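Long-range contact in EDTA monooxygenase (EDTA-degrading bacterium BNC1, PDB 5DQP), which probably uses reduced FMN and molecular oxygen to oxidise EDTA, as a flavin-dependent monooxygenase of the bacterial luciferase-like family: residues R4-G16 against A42-A56. Residues are numbered along the deposited sequence; the frame is centred on the assembly and turned at random. Where two conformers were deposited one is given.
Sequences RRMYLVSWLNSSG and AEIARRGRIDAFFLA
D51 and R5 close one end of a pairing between parallel strands 7-11 and 52-55, and N13 and A56 close the other, a worked example of side chains extending a backbone ladder. R5 meets D51 end-on in a two-pronged salt bridge, NH1 to OD1 and NH2 to OD2, both 2.9 Å. The same OD2 turns its anti lone pair to the backbone N of L8 in a nearly straight bond (165°), and D51 N gives to L8 O in return. A bend at chi2 (85°) folds the arginine back, so that CE1 of Y7 lies 3.4 Å above the guanidinium plane while NH2 also reaches O of M6.

Further along, S10 N binds A52 O, F54 N binds S10 O and L12 N binds F54 O. On the face carrying V9, W11 and F54, the ring edge of F54 stands over the indole of W11, in the conformer described of two modelled, as a T-shaped stack (planes at 87°); S266 holds NE1. On the face of S10 and F53, A45 of helix 35-47 covers S10, whose buried OG has no hydrogen-bonding partner; L12, just past the strand, lays CD2 against F53 CB. The side-chain amide of N13 pairs with the backbone of A56: OD1 accepts from N at 2.9 Å, on an in-plane lone pair, and ND2 gives to O from above the carbonyl plane.

This is a β-α-β unit of the TIM barrel, F54 touching T94, a predicted FMN ligand. The buried carboxylate is probably stabilised as the anion, while N13 ties down A56, beside the predicted ligand D57.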
loop_
_atom_site.group_PDB
_atom_site.type_symbol
_atom_site.label_atom_id
_atom_site.label_comp_id
_atom_site.label_asym_id
_atom_site.label_seq_id
_atom_site.Cartn_x
_atom_site.Cartn_y
_atom_site.Cartn_z
ATOM N N ARG A 4 13.762 -31.353 -1.138
ATOM C CA ARG A 4 12.415 -30.876 -0.841
ATOM C C ARG A 4 12.266 -30.605 0.663
ATOM O O ARG A 4 12.648 -31.430 1.508
ATOM C CB ARG A 4 11.366 -31.887 -1.324
ATOM C CG ARG A 4 9.909 -31.409 -1.194
ATOM C CD ARG A 4 8.888 -32.499 -1.612
ATOM N NE ARG A 4 7.481 -32.091 -1.435
ATOM C CZ ARG A 4 6.645 -32.625 -0.536
ATOM N NH1 ARG A 4 7.061 -33.597 0.272
ATOM N NH2 ARG A 4 5.384 -32.210 -0.446
ATOM N N ARG A 5 11.724 -29.438 1.003
ATOM C CA ARG A 5 11.491 -29.085 2.394
ATOM C C ARG A 5 10.109 -28.442 2.524
ATOM O O ARG A 5 9.479 -28.067 1.535
ATOM C CB ARG A 5 12.627 -28.186 2.920
ATOM C CG ARG A 5 12.861 -26.865 2.165
ATOM C CD ARG A 5 11.925 -25.757 2.674
ATOM N NE ARG A 5 12.367 -24.417 2.288
ATOM C CZ ARG A 5 11.858 -23.278 2.758
ATOM N NH1 ARG A 5 12.340 -22.121 2.319
ATOM N NH2 ARG A 5 10.867 -23.282 3.662
ATOM N N MET A 6 9.640 -28.331 3.763
ATOM C CA MET A 6 8.321 -27.790 4.078
ATOM C C MET A 6 8.339 -26.260 4.073
ATOM O O MET A 6 9.271 -25.646 4.600
ATOM C CB MET A 6 7.892 -28.295 5.464
ATOM C CG MET A 6 6.527 -27.829 5.954
ATOM S SD MET A 6 6.243 -28.370 7.651
ATOM C CE MET A 6 6.435 -30.155 7.485
ATOM N N TYR A 7 7.297 -25.649 3.507
ATOM C CA TYR A 7 7.142 -24.191 3.537
ATOM C C TYR A 7 6.082 -23.796 4.562
ATOM O O TYR A 7 5.112 -24.522 4.778
ATOM C CB TYR A 7 6.763 -23.634 2.154
ATOM C CG TYR A 7 7.775 -23.989 1.090
ATOM C CD1 TYR A 7 8.918 -23.230 0.912
ATOM C CD2 TYR A 7 7.604 -25.120 0.290
ATOM C CE1 TYR A 7 9.868 -23.582 -0.044
ATOM C CE2 TYR A 7 8.539 -25.478 -0.655
ATOM C CZ TYR A 7 9.670 -24.705 -0.814
ATOM O OH TYR A 7 10.593 -25.053 -1.761
ATOM N N LEU A 8 6.275 -22.641 5.199
ATOM C CA LEU A 8 5.354 -22.147 6.218
ATOM C C LEU A 8 5.028 -20.676 5.994
ATOM O O LEU A 8 5.930 -19.859 5.776
ATOM C CB LEU A 8 5.941 -22.328 7.624
ATOM C CG LEU A 8 6.109 -23.753 8.137
ATOM C CD1 LEU A 8 6.791 -23.693 9.480
ATOM C CD2 LEU A 8 4.742 -24.491 8.249
ATOM N N VAL A 9 3.748 -20.339 6.082
ATOM C CA VAL A 9 3.276 -18.965 5.957
ATOM C C VAL A 9 2.383 -18.657 7.149
ATOM O O VAL A 9 1.601 -19.512 7.573
ATOM C CB VAL A 9 2.505 -18.765 4.633
ATOM C CG1 VAL A 9 1.889 -17.332 4.577
ATOM C CG2 VAL A 9 3.409 -19.054 3.437
ATOM N N SER A 10 2.479 -17.439 7.686
ATOM C CA SER A 10 1.744 -17.074 8.897
ATOM C C SER A 10 0.756 -15.950 8.607
ATOM O O SER A 10 1.162 -14.862 8.188
ATOM C CB SER A 10 2.691 -16.633 10.018
ATOM O OG SER A 10 3.552 -15.564 9.594
ATOM N N TRP A 11 -0.533 -16.217 8.824
ATOM C CA TRP A 11 -1.507 -15.137 8.807
ATOM C C TRP A 11 -1.063 -14.061 9.779
ATOM O O TRP A 11 -0.566 -14.349 10.872
ATOM C CB TRP A 11 -2.897 -15.601 9.227
ATOM C CG TRP A 11 -3.630 -16.483 8.325
ATOM C CD1 TRP A 11 -3.291 -17.754 7.958
ATOM C CD2 TRP A 11 -4.906 -16.214 7.729
ATOM N NE1 TRP A 11 -4.264 -18.283 7.143
ATOM C CE2 TRP A 11 -5.267 -17.360 6.987
ATOM C CE3 TRP A 11 -5.775 -15.113 7.745
ATOM C CZ2 TRP A 11 -6.459 -17.434 6.257
ATOM C CZ3 TRP A 11 -6.958 -15.189 7.024
ATOM C CH2 TRP A 11 -7.289 -16.340 6.287
ATOM N N LEU A 12 -1.289 -12.818 9.403
ATOM C CA LEU A 12 -0.888 -11.709 10.258
ATOM C C LEU A 12 -1.988 -10.695 10.556
ATOM O O LEU A 12 -1.719 -9.710 11.251
ATOM C CB LEU A 12 0.325 -10.980 9.650
ATOM C CG LEU A 12 1.454 -10.808 10.683
ATOM C CD1 LEU A 12 1.987 -12.159 11.205
ATOM C CD2 LEU A 12 2.590 -9.966 10.129
ATOM N N ASN A 13 -3.214 -10.925 10.108
ATOM C CA ASN A 13 -4.264 -9.914 10.255
ATOM C C ASN A 13 -4.610 -9.605 11.709
ATOM O O ASN A 13 -4.835 -10.506 12.528
ATOM C CB ASN A 13 -5.532 -10.376 9.546
ATOM C CG ASN A 13 -5.366 -10.426 8.055
ATOM O OD1 ASN A 13 -4.753 -11.327 7.538
ATOM N ND2 ASN A 13 -5.921 -9.456 7.363
ATOM N N SER A 14 -4.711 -8.315 12.006
ATOM C CA SER A 14 -5.463 -7.807 13.171
ATOM C C SER A 14 -4.957 -8.481 14.444
ATOM O O SER A 14 -3.740 -8.497 14.687
ATOM C CB SER A 14 -6.954 -7.982 12.887
ATOM O OG SER A 14 -7.722 -7.486 13.973
ATOM N N SER A 15 -5.835 -9.024 15.296
ATOM C CA SER A 15 -5.459 -9.494 16.624
ATOM C C SER A 15 -5.380 -11.008 16.713
ATOM O O SER A 15 -5.090 -11.539 17.786
ATOM C CB SER A 15 -6.456 -8.972 17.667
ATOM O OG SER A 15 -7.782 -9.316 17.307
ATOM N N GLY A 16 -5.605 -11.708 15.613
ATOM C CA GLY A 16 -5.777 -13.147 15.631
ATOM C C GLY A 16 -7.057 -13.541 14.920
ATOM O O GLY A 16 -7.930 -12.719 14.656
ATOM N N ALA A 42 5.719 -9.874 12.856
ATOM C CA ALA A 42 6.562 -10.223 11.716
ATOM C C ALA A 42 7.971 -10.581 12.176
ATOM O O ALA A 42 8.605 -11.458 11.584
ATOM C CB ALA A 42 6.589 -9.084 10.686
ATOM N N GLU A 43 8.467 -9.914 13.227
ATOM C CA GLU A 43 9.780 -10.249 13.788
ATOM C C GLU A 43 9.764 -11.614 14.485
ATOM O O GLU A 43 10.781 -12.318 14.494
ATOM C CB GLU A 43 10.239 -9.156 14.761
ATOM C CG GLU A 43 10.798 -7.855 14.122
ATOM C CD GLU A 43 12.237 -7.968 13.524
ATOM O OE1 GLU A 43 12.781 -6.912 13.107
ATOM O OE2 GLU A 43 12.826 -9.082 13.461
ATOM N N ILE A 44 8.633 -12.014 15.074
ATOM C CA ILE A 44 8.529 -13.378 15.585
ATOM C C ILE A 44 8.602 -14.387 14.438
ATOM O O ILE A 44 9.329 -15.382 14.514
ATOM C CB ILE A 44 7.246 -13.545 16.419
ATOM C CG1 ILE A 44 7.397 -12.825 17.767
ATOM C CG2 ILE A 44 6.892 -15.038 16.609
ATOM C CD1 ILE A 44 6.051 -12.625 18.486
ATOM N N ALA A 45 7.852 -14.153 13.358
ATOM C CA ALA A 45 7.914 -15.074 12.225
ATOM C C ALA A 45 9.313 -15.091 11.611
ATOM O O ALA A 45 9.810 -16.148 11.202
ATOM C CB ALA A 45 6.854 -14.696 11.181
ATOM N N ARG A 46 9.973 -13.934 11.555
ATOM C CA ARG A 46 11.337 -13.879 11.019
ATOM C C ARG A 46 12.297 -14.724 11.851
ATOM O O ARG A 46 13.122 -15.469 11.302
ATOM C CB ARG A 46 11.815 -12.430 10.969
ATOM C CG ARG A 46 13.165 -12.218 10.282
ATOM C CD ARG A 46 13.680 -10.811 10.619
ATOM N NE ARG A 46 15.114 -10.714 10.432
ATOM C CZ ARG A 46 16.012 -11.157 11.304
ATOM N NH1 ARG A 46 15.622 -11.737 12.437
ATOM N NH2 ARG A 46 17.306 -11.023 11.035
ATOM N N ARG A 47 12.190 -14.628 13.179
ATOM C CA ARG A 47 13.006 -15.457 14.069
ATOM C C ARG A 47 12.766 -16.954 13.834
ATOM O O ARG A 47 13.709 -17.751 13.921
ATOM C CB ARG A 47 12.735 -15.084 15.530
ATOM C CG ARG A 47 13.379 -16.038 16.547
ATOM C CD ARG A 47 13.187 -15.558 17.988
ATOM N NE ARG A 47 11.970 -16.092 18.614
ATOM C CZ ARG A 47 10.942 -15.352 19.012
ATOM N NH1 ARG A 47 10.971 -14.032 18.867
ATOM N NH2 ARG A 47 9.886 -15.931 19.571
ATOM N N GLY A 48 11.542 -17.349 13.488
ATOM C CA GLY A 48 11.267 -18.722 13.110
ATOM C C GLY A 48 11.642 -19.117 11.699
ATOM O O GLY A 48 11.472 -20.289 11.336
ATOM N N ARG A 49 12.167 -18.185 10.895
ATOM C CA ARG A 49 12.405 -18.412 9.464
ATOM C C ARG A 49 11.123 -18.740 8.696
ATOM O O ARG A 49 11.159 -19.431 7.671
ATOM C CB ARG A 49 13.428 -19.524 9.230
ATOM C CG ARG A 49 14.713 -19.389 10.008
ATOM C CD ARG A 49 15.340 -18.004 9.873
ATOM N NE ARG A 49 16.548 -17.919 10.694
ATOM C CZ ARG A 49 16.846 -16.922 11.520
ATOM N NH1 ARG A 49 16.028 -15.884 11.669
ATOM N NH2 ARG A 49 17.984 -16.968 12.199
ATOM N N ILE A 50 9.968 -18.282 9.179
ATOM C CA ILE A 50 8.763 -18.420 8.374
ATOM C C ILE A 50 9.040 -17.823 7.003
ATOM O O ILE A 50 9.753 -16.822 6.881
ATOM C CB ILE A 50 7.567 -17.750 9.074
ATOM C CG1 ILE A 50 7.328 -18.390 10.450
ATOM C CG2 ILE A 50 6.306 -17.884 8.241
ATOM C CD1 ILE A 50 7.297 -19.924 10.482
ATOM N N ASP A 51 8.513 -18.458 5.947
ATOM C CA ASP A 51 8.838 -17.977 4.610
ATOM C C ASP A 51 8.161 -16.644 4.306
ATOM O O ASP A 51 8.778 -15.769 3.690
ATOM C CB ASP A 51 8.476 -19.025 3.567
ATOM C CG ASP A 51 9.314 -20.269 3.712
ATOM O OD1 ASP A 51 10.540 -20.179 3.467
ATOM O OD2 ASP A 51 8.760 -21.317 4.106
ATOM N N ALA A 52 6.911 -16.458 4.731
ATOM C CA ALA A 52 6.232 -15.188 4.477
ATOM C C ALA A 52 5.085 -15.009 5.464
ATOM O O ALA A 52 4.531 -15.992 5.966
ATOM C CB ALA A 52 5.692 -15.117 3.038
ATOM N N PHE A 53 4.738 -13.747 5.746
ATOM C CA PHE A 53 3.460 -13.501 6.385
ATOM C C PHE A 53 2.394 -13.369 5.300
ATOM O O PHE A 53 2.685 -13.227 4.109
ATOM C CB PHE A 53 3.497 -12.260 7.305
ATOM C CG PHE A 53 3.827 -10.948 6.589
ATOM C CD1 PHE A 53 2.838 -10.223 5.955
ATOM C CD2 PHE A 53 5.126 -10.453 6.575
ATOM C CE1 PHE A 53 3.132 -9.044 5.287
ATOM C CE2 PHE A 53 5.436 -9.268 5.932
ATOM C CZ PHE A 53 4.440 -8.558 5.279
ATOM N N PHE A 54 1.142 -13.448 5.720
ATOM C CA PHE A 54 0.022 -13.307 4.813
ATOM C C PHE A 54 -1.015 -12.369 5.415
ATOM O O PHE A 54 -1.329 -12.452 6.608
ATOM C CB PHE A 54 -0.601 -14.684 4.526
ATOM C CG PHE A 54 -1.947 -14.620 3.857
ATOM C CD1 PHE A 54 -2.068 -14.109 2.579
ATOM C CD2 PHE A 54 -3.078 -15.105 4.491
ATOM C CE1 PHE A 54 -3.283 -14.062 1.945
ATOM C CE2 PHE A 54 -4.328 -15.077 3.851
ATOM C CZ PHE A 54 -4.424 -14.553 2.585
ATOM N N LEU A 55 -1.557 -11.500 4.576
ATOM C CA LEU A 55 -2.622 -10.585 4.947
ATOM C C LEU A 55 -3.826 -10.859 4.062
ATOM O O LEU A 55 -3.758 -10.690 2.842
ATOM C CB LEU A 55 -2.163 -9.129 4.810
ATOM C CG LEU A 55 -1.096 -8.690 5.814
ATOM C CD1 LEU A 55 -0.559 -7.293 5.448
ATOM C CD2 LEU A 55 -1.650 -8.691 7.224
ATOM N N ALA A 56 -4.909 -11.320 4.671
ATOM C CA ALA A 56 -6.196 -11.375 3.994
ATOM C C ALA A 56 -6.757 -9.960 3.904
ATOM O O ALA A 56 -6.320 -9.055 4.617
ATOM C CB ALA A 56 -7.161 -12.286 4.749
#